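Aldehyde dehydrogenase family protein (Pseudomonas syringae pv. tomato, PDB 5IUV) probably oxidises indole-3-acetaldehyde to the auxin indole-3-acetic acid with NAD+ as cofactor, as an indole-3-acetaldehyde dehydrogenase of the aldehyde dehydrogenase family. Local coordinates at residues F277-D282 with L438-L443; Q284-S289 with A432-N437; V391-R396 with I419-D424; A290-A295 with G327-G332; W265-G270 with A465-F470. All coordinates share one frame; numbering follows the deposited sequence.

Interaction 1 (F277-D282 with L438-L443); sequences FADAPD and LSKAHL
K440 reaches from its helix to two residues of the loop 277-282. The apolar contact is with F277. The CD methylene of K440 sits 3.6 Å from the centroid of the F277 ring, only 3° off the ring normal, so this is a CH-pi contact over the middle of one face. The ionic contact is with D279. K440 NZ forms a salt bridge to D279 OD1 at 3.3 Å and lies 3.4 Å from D279 OD2; both hydrogen bonds are weak. Near-anti chi1 and chi2 carry CD of K440 over the ring; the bend at chi3 (-64°) then turns CE and NZ toward D279. Water adds a third link: it donates to D279 OD2 at 2.8 Å and accepts a weak bond from K440 NZ. The stronger partner of D279 OD1 is the hydroxyl of T435. The loop follows strand 273-276 and leads into helix 283-295. Helix 438-447 packs against it just after strand 430-434, and H442 on that helix meets H442 of the second subunit.

Interaction 2 (Q284-S289 with A432-N437); sequences QAAADS and AVWTAN
W434 lays its indole against helix 283-295, and A286 and S289 receive it. A286 CA stands 3.8 Å from the centroid of the six-membered ring, 15° off its normal, a CH-pi contact over the face. The methyl of A286 covers the same ring nearer its rim, with CB 3.7 Å from W434 CE3. S289 approaches differently. Its OG lies at the ring edge, near the plane, 3.6 Å from W434 CH2. No hydrogen bond joins the two segments, so the contact is van der Waals packing. The indole points from the strand to the helix because CG of W434 stands anti to the carbonyl carbon (chi1 -59°). Its NE1 donates to N274 OD1, which helps fix the ring's rotation. Further out, strand 430-434 pairs in parallel with strand 273-276, the strand that precedes the helix. The axes of 284-289 and 432-434 run nearly antiparallel, at 156°, and come within 10.6 Å. This is the layered packing of a parallel alpha/beta fold, as in the catalytic domain of aldehyde dehydrogenases.

Interaction 3 (V391-R396 with I419-D424); sequences VNNAMR and IQIAND
N393 extends its amide to the end of helix 415-423, where ND2 holds D424 twice. One N-H goes to the backbone O of D424 at 3.0 Å, in the carbonyl plane and on a lone pair. ND2 also donates to D424 OD2 at 2.8 Å, and this oxygen is met from above the carboxylate plane. Both acceptors lie close to the amide plane of N393, so the two bonds should limit its rotation. N393 has CG anti to its own N (chi1 -160°), which sends the amide out of the turn. The side chains of N393 and D424 pass in opposite directions. I421 adds an apolar touch: its CG2 branch lies 3.9 Å from N393 CG. N393 OD1 accepts from R307 NH1, which also bonds I421 O. In the Asx turn of the loop, N392 OD1 accepts from A394 N at 2.8 Å. Thus an asparagine in a type I beta turn (N392 to M395), with an Asx turn beside it, hydrogen-bonds the residue just past the C-terminal end of helix 415-423.

Interaction 4 (A290-A295 with G327-G332); sequences AASAIA and GTWKPG
The last turns of helix 283-295 meet the loop that follows helix 312-326, and W329 of that loop makes the contact. Its indole lies along one side of the helix, against A291, S292 and A295. The methyl of A295 comes closest to the pyrrole end: CB is 3.6 Å from W329 CG and 3.4 Å above the indole plane, offset toward the rim. S292 meets the benzene ring at CZ2, next to the ring fusion. Its CB lies 3.6 Å from W329 CZ2, and OG is equally near that carbon. The hydroxyl reaches the ring because OG is trans to the backbone N (chi1 175°). A291 makes a looser contact, with CB 4.3 Å from W329 NE1. The loop is fixed nearby by N340, whose side chain bonds T328 O and K330 N. No hydrogen bond crosses between the segments. The contact therefore rests on shape and dispersion: small side chains on the helix let the broad indole come close.

Interaction 5 (W265-G270 with A465-F470); sequences WLEAGG and APFGGF. With NAD (nicotinamide-adenine-dinucleotide), chain C.
E267 and G468 are the nearest CA pair, 6.0 Å apart. E267 ends strand 263-267, while the segment 465-470 is irregular. A water bridges the two segments: it donates to L266 O at 2.7 Å and accepts from G469 N. The side chain of E267, predicted to be an active-site residue, bends at chi2 (-103°) and turns its carboxylate toward the loop. OE1 lies 3.3 Å from G468 CA. OE2 is 2.8 Å from F467 O, but this is not a hydrogen bond in the model, as both atoms are acceptors. OE1 takes a weak hydrogen bond of 3.4 Å from the amide N7N of NAD. The same N7N lies 3.3 Å from F467 CE1, at the ring edge and near its plane. F467 touches T303 and meets W176 edge to face, close to C302. Strand 263-267 pairs with strand 239-243 in parallel and with strand 474-475 in antiparallel fashion. The loop 465-470 leads into strand 474-475, and the backbone O of P466 is hydrogen-bonded to S492 OG of the fourth subunit.

Interaction 5 is the buried one, about 9 Å from the centre of the chain, and the only one that touches NAD. The other four are partly buried and have their centres 20 to 29 Å out. Interactions 2 and 4 use successive parts of helix 283-295, and each packs one tryptophan on small helix residues without a cross-segment hydrogen bond. Interaction 1 touches interaction 2 through D279 and T435, and both reach the second subunit. Its salt bridge is weak, water-bridged and lies at a loop. Interactions 3 and 5 touch none of the others. Interaction 3 has two hydrogen bonds from one side-chain amide at a helix end. Polar groups thus dominate interactions 3 and 5, aromatic packing interactions 2 and 4, and interaction 1 combines both.

Interaction 1 (F277-D282 with L438-L443)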
# COMPACT_ATOMS: atom_id res chain seq x y z
N PHE A 277 -33.18 -5.53 -11.75
CA PHE A 277 -33.44 -6.83 -12.36
C PHE A 277 -34.62 -7.51 -11.70
O PHE A 277 -34.94 -7.23 -10.55
CB PHE A 277 -32.21 -7.73 -12.26
CG PHE A 277 -31.13 -7.39 -13.24
CD1 PHE A 277 -31.19 -7.84 -14.55
CD2 PHE A 277 -30.04 -6.62 -12.85
CE1 PHE A 277 -30.18 -7.54 -15.45
CE2 PHE A 277 -29.03 -6.32 -13.75
CZ PHE A 277 -29.10 -6.78 -15.05
N ALA A 278 -35.25 -8.42 -12.44
CA ALA A 278 -36.39 -9.17 -11.95
C ALA A 278 -36.06 -9.93 -10.67
O ALA A 278 -36.92 -10.13 -9.82
CB ALA A 278 -36.90 -10.13 -13.02
N ASP A 279 -34.81 -10.35 -10.52
CA ASP A 279 -34.43 -11.13 -9.35
C ASP A 279 -33.78 -10.30 -8.24
O ASP A 279 -33.00 -10.82 -7.45
CB ASP A 279 -33.51 -12.29 -9.74
CG ASP A 279 -32.13 -11.84 -10.19
OD1 ASP A 279 -31.93 -10.64 -10.48
OD2 ASP A 279 -31.23 -12.70 -10.25
N ALA A 280 -34.10 -9.01 -8.19
CA ALA A 280 -33.72 -8.18 -7.04
C ALA A 280 -34.20 -8.84 -5.75
O ALA A 280 -35.31 -9.36 -5.71
CB ALA A 280 -34.31 -6.77 -7.17
N PRO A 281 -33.36 -8.83 -4.71
CA PRO A 281 -33.71 -9.53 -3.46
C PRO A 281 -34.93 -8.92 -2.76
O PRO A 281 -35.69 -9.64 -2.12
CB PRO A 281 -32.45 -9.38 -2.60
CG PRO A 281 -31.70 -8.24 -3.18
CD PRO A 281 -32.01 -8.24 -4.65
N ASP A 282 -35.12 -7.61 -2.89
CA ASP A 282 -36.18 -6.91 -2.18
C ASP A 282 -36.75 -5.82 -3.08
O ASP A 282 -36.21 -4.71 -3.13
CB ASP A 282 -35.65 -6.32 -0.87
CG ASP A 282 -36.76 -5.87 0.07
OD1 ASP A 282 -37.86 -5.51 -0.40
OD2 ASP A 282 -36.51 -5.87 1.30
N LEU A 438 -25.09 -13.81 -7.65
CA LEU A 438 -23.68 -13.49 -7.41
C LEU A 438 -22.95 -13.05 -8.68
O LEU A 438 -22.34 -11.97 -8.73
CB LEU A 438 -22.96 -14.70 -6.79
CG LEU A 438 -21.43 -14.62 -6.67
CD1 LEU A 438 -21.04 -13.60 -5.61
CD2 LEU A 438 -20.82 -16.00 -6.36
N SER A 439 -23.02 -13.88 -9.72
CA SER A 439 -22.31 -13.60 -10.96
C SER A 439 -22.85 -12.35 -11.65
O SER A 439 -22.08 -11.50 -12.08
CB SER A 439 -22.39 -14.79 -11.92
OG SER A 439 -21.71 -15.91 -11.39
N LYS A 440 -24.17 -12.25 -11.75
CA LYS A 440 -24.76 -11.12 -12.45
C LYS A 440 -24.45 -9.81 -11.74
O LYS A 440 -24.24 -8.80 -12.39
CB LYS A 440 -26.27 -11.28 -12.59
CG LYS A 440 -26.91 -10.26 -13.54
CD LYS A 440 -28.43 -10.17 -13.33
CE LYS A 440 -29.12 -11.46 -13.66
NZ LYS A 440 -30.58 -11.41 -13.34
N ALA A 441 -24.40 -9.84 -10.41
CA ALA A 441 -24.08 -8.63 -9.65
C ALA A 441 -22.67 -8.13 -9.97
O ALA A 441 -22.48 -6.95 -10.28
CB ALA A 441 -24.24 -8.87 -8.16
N HIS A 442 -21.69 -9.02 -9.88
CA HIS A 442 -20.30 -8.60 -10.05
C HIS A 442 -19.95 -8.30 -11.51
O HIS A 442 -19.26 -7.33 -11.80
CB HIS A 442 -19.35 -9.67 -9.49
CG HIS A 442 -19.26 -9.66 -7.99
ND1 HIS A 442 -18.59 -8.67 -7.30
CD2 HIS A 442 -19.74 -10.51 -7.06
CE1 HIS A 442 -18.67 -8.92 -6.00
NE2 HIS A 442 -19.36 -10.03 -5.83
N LEU A 443 -20.42 -9.14 -12.42
CA LEU A 443 -20.14 -8.92 -13.84
C LEU A 443 -20.82 -7.65 -14.36
O LEU A 443 -20.23 -6.90 -15.15
CB LEU A 443 -20.57 -10.14 -14.66
CG LEU A 443 -19.75 -11.39 -14.35
CD1 LEU A 443 -20.23 -12.61 -15.15
CD2 LEU A 443 -18.27 -11.13 -14.60
O HOH W 1 -29.76 -14.15 -12.20

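Interaction 2 (Q284-S289 with A432-N437)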
# COMPACT_ATOMS: atom_id res chain seq x y z
N GLN A 284 -39.44 -4.05 -2.82
CA GLN A 284 -39.96 -2.89 -2.10
C GLN A 284 -38.82 -1.94 -1.76
O GLN A 284 -38.93 -0.72 -1.91
CB GLN A 284 -40.71 -3.31 -0.84
CG GLN A 284 -41.40 -2.15 -0.14
CD GLN A 284 -42.47 -1.50 -1.00
OE1 GLN A 284 -43.36 -2.17 -1.52
NE2 GLN A 284 -42.38 -0.19 -1.17
N ALA A 285 -37.70 -2.50 -1.31
CA ALA A 285 -36.50 -1.72 -1.04
C ALA A 285 -36.02 -1.04 -2.31
O ALA A 285 -35.62 0.13 -2.29
CB ALA A 285 -35.42 -2.61 -0.46
N ALA A 286 -36.06 -1.75 -3.43
CA ALA A 286 -35.65 -1.16 -4.71
C ALA A 286 -36.59 -0.02 -5.12
O ALA A 286 -36.16 0.98 -5.68
CB ALA A 286 -35.61 -2.23 -5.80
N ALA A 287 -37.88 -0.18 -4.83
CA ALA A 287 -38.85 0.87 -5.14
C ALA A 287 -38.65 2.10 -4.26
O ALA A 287 -38.62 3.22 -4.76
CB ALA A 287 -40.27 0.34 -4.98
N ASP A 288 -38.53 1.88 -2.95
CA ASP A 288 -38.27 2.98 -2.02
C ASP A 288 -37.02 3.75 -2.42
O ASP A 288 -37.00 4.98 -2.43
CB ASP A 288 -38.13 2.48 -0.58
CG ASP A 288 -39.39 1.84 -0.05
OD1 ASP A 288 -40.47 2.10 -0.63
OD2 ASP A 288 -39.29 1.09 0.94
N SER A 289 -35.97 3.00 -2.73
CA SER A 289 -34.69 3.60 -3.08
C SER A 289 -34.74 4.32 -4.43
O SER A 289 -34.11 5.35 -4.59
CB SER A 289 -33.57 2.55 -3.09
OG SER A 289 -33.32 2.09 -1.78
N ALA A 432 -26.39 1.99 -10.42
CA ALA A 432 -26.74 0.96 -9.44
C ALA A 432 -27.31 -0.29 -10.09
O ALA A 432 -27.89 -0.25 -11.18
CB ALA A 432 -27.72 1.51 -8.42
N VAL A 433 -27.13 -1.42 -9.41
CA VAL A 433 -27.59 -2.72 -9.89
C VAL A 433 -28.32 -3.46 -8.79
O VAL A 433 -27.81 -3.56 -7.68
CB VAL A 433 -26.41 -3.60 -10.37
CG1 VAL A 433 -26.94 -4.90 -10.96
CG2 VAL A 433 -25.58 -2.87 -11.40
N TRP A 434 -29.50 -3.97 -9.09
CA TRP A 434 -30.27 -4.72 -8.11
C TRP A 434 -30.48 -6.14 -8.60
O TRP A 434 -31.22 -6.37 -9.56
CB TRP A 434 -31.62 -4.04 -7.83
CG TRP A 434 -31.50 -2.62 -7.32
CD1 TRP A 434 -31.17 -1.51 -8.04
CD2 TRP A 434 -31.73 -2.16 -5.97
NE1 TRP A 434 -31.17 -0.40 -7.23
CE2 TRP A 434 -31.51 -0.77 -5.96
CE3 TRP A 434 -32.10 -2.80 -4.78
CZ2 TRP A 434 -31.65 0.00 -4.81
CZ3 TRP A 434 -32.24 -2.03 -3.63
CH2 TRP A 434 -32.02 -0.65 -3.66
N THR A 435 -29.82 -7.09 -7.94
CA THR A 435 -29.95 -8.51 -8.28
C THR A 435 -29.43 -9.37 -7.14
O THR A 435 -28.49 -9.00 -6.45
CB THR A 435 -29.19 -8.87 -9.58
OG1 THR A 435 -29.21 -10.29 -9.76
CG2 THR A 435 -27.74 -8.42 -9.51
N ALA A 436 -30.05 -10.53 -6.95
CA ALA A 436 -29.63 -11.46 -5.90
C ALA A 436 -28.58 -12.44 -6.41
O ALA A 436 -28.04 -13.23 -5.64
CB ALA A 436 -30.84 -12.21 -5.34
N ASN A 437 -28.30 -12.39 -7.70
CA ASN A 437 -27.38 -13.34 -8.32
C ASN A 437 -25.92 -12.91 -8.16
O ASN A 437 -25.57 -11.79 -8.49
CB ASN A 437 -27.73 -13.52 -9.80
CG ASN A 437 -26.90 -14.60 -10.47
OD1 ASN A 437 -25.87 -14.33 -11.07
ND2 ASN A 437 -27.36 -15.85 -10.35

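Interaction 3 (V391-R396 with I419-D424)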
# COMPACT_ATOMS: atom_id res chain seq x y z
N VAL A 391 -39.89 5.91 -21.74
CA VAL A 391 -38.77 6.72 -22.20
C VAL A 391 -37.78 5.88 -23.00
O VAL A 391 -37.45 4.75 -22.60
CB VAL A 391 -38.05 7.41 -21.01
CG1 VAL A 391 -36.75 8.08 -21.46
CG2 VAL A 391 -38.98 8.41 -20.33
N ASN A 392 -37.35 6.41 -24.13
CA ASN A 392 -36.26 5.82 -24.90
C ASN A 392 -34.97 6.60 -24.64
O ASN A 392 -35.02 7.82 -24.47
CB ASN A 392 -36.62 5.81 -26.39
CG ASN A 392 -35.40 5.81 -27.28
OD1 ASN A 392 -34.88 6.87 -27.62
ND2 ASN A 392 -34.93 4.63 -27.65
N ASN A 393 -33.84 5.91 -24.60
CA ASN A 393 -32.59 6.54 -24.15
C ASN A 393 -32.09 7.69 -25.03
O ASN A 393 -31.17 8.41 -24.65
CB ASN A 393 -31.49 5.48 -24.02
CG ASN A 393 -30.35 5.95 -23.12
OD1 ASN A 393 -30.56 6.30 -21.96
ND2 ASN A 393 -29.13 5.93 -23.65
N ALA A 394 -32.69 7.85 -26.21
CA ALA A 394 -32.27 8.92 -27.11
C ALA A 394 -33.05 10.21 -26.86
O ALA A 394 -32.72 11.25 -27.42
CB ALA A 394 -32.41 8.49 -28.57
N MET A 395 -34.08 10.13 -26.02
CA MET A 395 -34.87 11.31 -25.68
C MET A 395 -34.05 12.30 -24.86
O MET A 395 -33.15 11.90 -24.12
CB MET A 395 -36.13 10.91 -24.91
CG MET A 395 -37.17 10.14 -25.73
SD MET A 395 -38.55 9.65 -24.67
CE MET A 395 -39.63 8.82 -25.85
N ARG A 396 -34.36 13.58 -24.98
CA ARG A 396 -33.62 14.61 -24.26
C ARG A 396 -33.63 14.39 -22.75
O ARG A 396 -32.62 14.59 -22.08
CB ARG A 396 -34.17 16.01 -24.59
CG ARG A 396 -33.91 16.43 -26.03
CD ARG A 396 -34.12 17.93 -26.21
NE ARG A 396 -35.50 18.33 -25.99
CZ ARG A 396 -36.45 18.28 -26.92
NH1 ARG A 396 -36.16 17.84 -28.14
NH2 ARG A 396 -37.69 18.67 -26.64
N ILE A 419 -26.79 -3.03 -19.76
CA ILE A 419 -25.45 -2.44 -19.74
C ILE A 419 -25.25 -1.46 -20.90
O ILE A 419 -24.71 -0.37 -20.72
CB ILE A 419 -24.38 -3.56 -19.78
CG1 ILE A 419 -24.42 -4.35 -18.47
CG2 ILE A 419 -22.99 -2.97 -20.01
CD1 ILE A 419 -23.74 -5.72 -18.52
N GLN A 420 -25.70 -1.84 -22.10
CA GLN A 420 -25.58 -0.97 -23.27
C GLN A 420 -26.31 0.35 -23.05
O GLN A 420 -25.76 1.42 -23.31
CB GLN A 420 -26.12 -1.67 -24.52
CG GLN A 420 -25.68 -1.04 -25.85
CD GLN A 420 -26.44 0.23 -26.21
OE1 GLN A 420 -27.63 0.37 -25.90
NE2 GLN A 420 -25.77 1.16 -26.87
N ILE A 421 -27.54 0.27 -22.56
CA ILE A 421 -28.33 1.48 -22.31
C ILE A 421 -27.68 2.32 -21.22
O ILE A 421 -27.55 3.53 -21.35
CB ILE A 421 -29.77 1.14 -21.91
CG1 ILE A 421 -30.52 0.54 -23.10
CG2 ILE A 421 -30.50 2.39 -21.42
CD1 ILE A 421 -31.81 -0.13 -22.72
N ALA A 422 -27.25 1.65 -20.15
CA ALA A 422 -26.67 2.33 -19.01
C ALA A 422 -25.39 3.07 -19.39
O ALA A 422 -25.14 4.17 -18.89
CB ALA A 422 -26.39 1.32 -17.89
N ASN A 423 -24.60 2.49 -20.28
CA ASN A 423 -23.34 3.09 -20.70
C ASN A 423 -23.51 4.08 -21.86
O ASN A 423 -22.55 4.74 -22.26
CB ASN A 423 -22.32 2.01 -21.10
CG ASN A 423 -21.68 1.35 -19.89
OD1 ASN A 423 -21.62 1.94 -18.81
ND2 ASN A 423 -21.19 0.12 -20.07
N ASP A 424 -24.72 4.18 -22.38
CA ASP A 424 -25.00 5.06 -23.52
C ASP A 424 -25.23 6.50 -23.04
O ASP A 424 -26.36 6.99 -22.99
CB ASP A 424 -26.20 4.54 -24.31
CG ASP A 424 -26.49 5.37 -25.55
OD1 ASP A 424 -25.55 5.97 -26.11
OD2 ASP A 424 -27.67 5.43 -25.96

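Interaction 4 (A290-A295 with G327-G332)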
# COMPACT_ATOMS: atom_id res chain seq x y z
N ALA A 290 -35.49 3.78 -5.38
CA ALA A 290 -35.61 4.42 -6.68
C ALA A 290 -36.30 5.78 -6.55
O ALA A 290 -35.94 6.73 -7.24
CB ALA A 290 -36.37 3.54 -7.65
N ALA A 291 -37.28 5.86 -5.66
CA ALA A 291 -37.96 7.13 -5.42
C ALA A 291 -37.05 8.10 -4.68
O ALA A 291 -36.95 9.27 -5.07
CB ALA A 291 -39.25 6.90 -4.63
N SER A 292 -36.40 7.63 -3.62
CA SER A 292 -35.46 8.46 -2.87
C SER A 292 -34.33 8.96 -3.77
O SER A 292 -33.89 10.11 -3.66
CB SER A 292 -34.88 7.68 -1.69
OG SER A 292 -33.89 8.43 -1.01
N ALA A 293 -33.90 8.10 -4.69
CA ALA A 293 -32.79 8.43 -5.59
C ALA A 293 -33.08 9.64 -6.47
O ALA A 293 -32.15 10.29 -6.95
CB ALA A 293 -32.46 7.23 -6.48
N ILE A 294 -34.35 9.96 -6.67
CA ILE A 294 -34.69 11.08 -7.54
C ILE A 294 -35.33 12.24 -6.78
O ILE A 294 -35.29 13.38 -7.23
CB ILE A 294 -35.62 10.62 -8.70
CG1 ILE A 294 -35.70 11.69 -9.79
CG2 ILE A 294 -37.00 10.27 -8.18
CD1 ILE A 294 -34.34 12.04 -10.39
N ALA A 295 -35.90 11.96 -5.60
CA ALA A 295 -36.60 13.02 -4.87
C ALA A 295 -35.74 13.66 -3.77
O ALA A 295 -36.01 14.80 -3.36
CB ALA A 295 -37.89 12.48 -4.26
N GLY A 327 -44.78 9.19 -3.97
CA GLY A 327 -45.85 9.98 -3.40
C GLY A 327 -45.63 10.36 -1.94
O GLY A 327 -46.31 11.24 -1.42
N THR A 328 -44.68 9.71 -1.28
CA THR A 328 -44.38 10.05 0.11
C THR A 328 -43.39 11.20 0.21
O THR A 328 -43.14 11.74 1.29
CB THR A 328 -43.82 8.84 0.88
OG1 THR A 328 -42.47 8.59 0.46
CG2 THR A 328 -44.66 7.61 0.64
N TRP A 329 -42.82 11.58 -0.93
CA TRP A 329 -41.89 12.69 -0.99
C TRP A 329 -42.64 13.95 -1.42
O TRP A 329 -42.99 14.10 -2.60
CB TRP A 329 -40.73 12.38 -1.95
CG TRP A 329 -39.84 11.27 -1.46
CD1 TRP A 329 -40.04 9.92 -1.60
CD2 TRP A 329 -38.60 11.41 -0.74
NE1 TRP A 329 -39.01 9.22 -1.01
CE2 TRP A 329 -38.11 10.11 -0.48
CE3 TRP A 329 -37.86 12.51 -0.29
CZ2 TRP A 329 -36.92 9.88 0.21
CZ3 TRP A 329 -36.67 12.28 0.40
CH2 TRP A 329 -36.22 10.98 0.64
N LYS A 330 -42.92 14.83 -0.47
CA LYS A 330 -43.79 15.97 -0.71
C LYS A 330 -43.12 17.31 -0.41
O LYS A 330 -42.62 17.53 0.70
CB LYS A 330 -45.07 15.85 0.13
CG LYS A 330 -45.74 14.49 0.06
CD LYS A 330 -47.07 14.50 0.81
CE LYS A 330 -47.62 13.10 0.98
NZ LYS A 330 -49.04 13.12 1.42
N PRO A 331 -43.10 18.20 -1.41
CA PRO A 331 -42.60 19.56 -1.24
C PRO A 331 -43.35 20.28 -0.12
O PRO A 331 -44.55 20.09 0.04
CB PRO A 331 -42.87 20.21 -2.60
CG PRO A 331 -42.89 19.07 -3.55
CD PRO A 331 -43.53 17.94 -2.79
N GLY A 332 -42.63 21.10 0.65
CA GLY A 332 -43.25 21.86 1.71
C GLY A 332 -42.28 22.88 2.26
O GLY A 332 -41.17 23.04 1.74

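Interaction 5 (W265-G270 with A465-F470)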
# COMPACT_ATOMS: atom_id res chain seq x y z
N TRP A 265 -8.81 19.41 -11.53
CA TRP A 265 -9.54 18.23 -11.09
C TRP A 265 -11.03 18.55 -11.06
O TRP A 265 -11.45 19.50 -10.42
CB TRP A 265 -9.07 17.78 -9.70
CG TRP A 265 -7.60 17.48 -9.62
CD1 TRP A 265 -6.62 18.30 -9.14
CD2 TRP A 265 -6.95 16.27 -10.01
NE1 TRP A 265 -5.40 17.68 -9.21
CE2 TRP A 265 -5.58 16.43 -9.75
CE3 TRP A 265 -7.40 15.07 -10.56
CZ2 TRP A 265 -4.65 15.43 -10.02
CZ3 TRP A 265 -6.48 14.08 -10.83
CH2 TRP A 265 -5.12 14.27 -10.56
N LEU A 266 -11.82 17.73 -11.76
CA LEU A 266 -13.21 18.06 -12.02
C LEU A 266 -14.18 17.01 -11.50
O LEU A 266 -13.97 15.81 -11.66
CB LEU A 266 -13.43 18.23 -13.53
CG LEU A 266 -12.44 19.16 -14.24
CD1 LEU A 266 -12.48 18.98 -15.76
CD2 LEU A 266 -12.74 20.60 -13.84
N GLU A 267 -15.26 17.48 -10.89
CA GLU A 267 -16.40 16.65 -10.54
C GLU A 267 -17.62 17.29 -11.20
O GLU A 267 -18.03 18.37 -10.80
CB GLU A 267 -16.58 16.55 -9.03
CG GLU A 267 -15.38 15.97 -8.28
CD GLU A 267 -15.59 14.52 -7.88
OE1 GLU A 267 -16.73 14.03 -8.02
OE2 GLU A 267 -14.63 13.88 -7.41
N ALA A 268 -18.18 16.64 -12.21
CA ALA A 268 -19.16 17.30 -13.06
C ALA A 268 -20.50 16.58 -13.04
O ALA A 268 -20.85 15.91 -12.07
CB ALA A 268 -18.64 17.42 -14.48
N GLY A 269 -21.26 16.72 -14.12
CA GLY A 269 -22.62 16.21 -14.15
C GLY A 269 -22.74 14.70 -14.12
O GLY A 269 -21.75 13.97 -14.16
N GLY A 270 -23.98 14.23 -14.06
CA GLY A 270 -24.26 12.81 -14.12
C GLY A 270 -25.61 12.55 -14.75
O GLY A 270 -26.46 13.43 -14.80
N ALA A 465 -14.93 5.63 0.61
CA ALA A 465 -15.22 5.34 -0.79
C ALA A 465 -14.94 6.52 -1.70
O ALA A 465 -15.63 7.53 -1.63
CB ALA A 465 -16.68 4.92 -0.95
N PRO A 466 -13.93 6.39 -2.59
CA PRO A 466 -13.63 7.42 -3.59
C PRO A 466 -14.86 7.71 -4.43
O PRO A 466 -15.59 6.79 -4.76
CB PRO A 466 -12.52 6.80 -4.45
CG PRO A 466 -12.03 5.63 -3.70
CD PRO A 466 -13.10 5.19 -2.76
N PHE A 467 -15.05 8.97 -4.79
CA PHE A 467 -16.26 9.42 -5.45
C PHE A 467 -15.86 10.35 -6.60
O PHE A 467 -15.13 11.32 -6.38
CB PHE A 467 -17.17 10.13 -4.44
CG PHE A 467 -18.49 10.58 -4.99
CD1 PHE A 467 -18.58 11.74 -5.75
CD2 PHE A 467 -19.64 9.87 -4.72
CE1 PHE A 467 -19.79 12.15 -6.26
CE2 PHE A 467 -20.86 10.29 -5.22
CZ PHE A 467 -20.93 11.44 -5.98
N GLY A 468 -16.32 10.06 -7.81
CA GLY A 468 -16.00 10.90 -8.96
C GLY A 468 -16.33 10.24 -10.28
O GLY A 468 -16.86 9.14 -10.31
N GLY A 469 -15.99 10.89 -11.39
CA GLY A 469 -16.52 10.46 -12.68
C GLY A 469 -15.62 9.69 -13.62
O GLY A 469 -14.39 9.80 -13.58
N PHE A 470 -16.25 8.86 -14.45
CA PHE A 470 -15.69 8.40 -15.71
C PHE A 470 -16.07 9.45 -16.75
O PHE A 470 -17.05 10.16 -16.56
CB PHE A 470 -16.26 7.04 -16.14
CG PHE A 470 -15.65 5.85 -15.45
CD1 PHE A 470 -15.45 5.84 -14.08
CD2 PHE A 470 -15.32 4.71 -16.18
CE1 PHE A 470 -14.90 4.72 -13.45
CE2 PHE A 470 -14.78 3.60 -15.55
CZ PHE A 470 -14.57 3.61 -14.19
PA NAD C . -21.89 25.57 -12.44
O1A NAD C . -21.04 24.81 -13.39
O2A NAD C . -22.80 26.59 -13.09
O5B NAD C . -20.98 26.29 -11.37
C5B NAD C . -20.27 25.64 -10.29
C4B NAD C . -19.36 26.67 -9.68
O4B NAD C . -18.50 27.22 -10.70
C3B NAD C . -20.02 27.88 -8.99
O3B NAD C . -19.28 28.27 -7.85
C2B NAD C . -19.96 28.96 -10.08
O2B NAD C . -19.98 30.27 -9.53
C1B NAD C . -18.62 28.62 -10.73
N9A NAD C . -18.43 29.08 -12.11
C8A NAD C . -19.39 29.34 -13.05
N7A NAD C . -18.93 29.82 -14.17
C5A NAD C . -17.55 29.86 -13.97
C6A NAD C . -16.48 30.23 -14.81
N6A NAD C . -16.63 30.72 -16.05
N1A NAD C . -15.22 30.09 -14.32
C2A NAD C . -15.07 29.64 -13.07
N3A NAD C . -16.00 29.28 -12.18
C4A NAD C . -17.23 29.40 -12.70
O3 NAD C . -22.80 24.53 -11.61
PN NAD C . -23.94 24.70 -10.50
O1N NAD C . -25.17 25.13 -11.22
O2N NAD C . -23.42 25.54 -9.40
O5D NAD C . -24.08 23.22 -9.92
C5D NAD C . -24.86 22.20 -10.58
C4D NAD C . -23.90 21.25 -11.26
O4D NAD C . -23.02 20.67 -10.28
C3D NAD C . -24.56 20.06 -11.95
O3D NAD C . -24.00 19.89 -13.25
C2D NAD C . -24.21 18.91 -11.01
O2D NAD C . -24.13 17.61 -11.60
C1D NAD C . -22.81 19.31 -10.50
N1N NAD C . -22.49 18.61 -9.18
C2N NAD C . -21.46 17.64 -9.25
C3N NAD C . -21.06 16.99 -8.10
C7N NAD C . -20.02 15.89 -8.11
O7N NAD C . -19.64 15.41 -9.20
N7N NAD C . -19.64 15.40 -6.96
C4N NAD C . -21.69 17.30 -6.89
C5N NAD C . -22.72 18.23 -6.86
C6N NAD C . -23.11 18.89 -8.02
O HOH W 2 -14.50 13.31 -10.66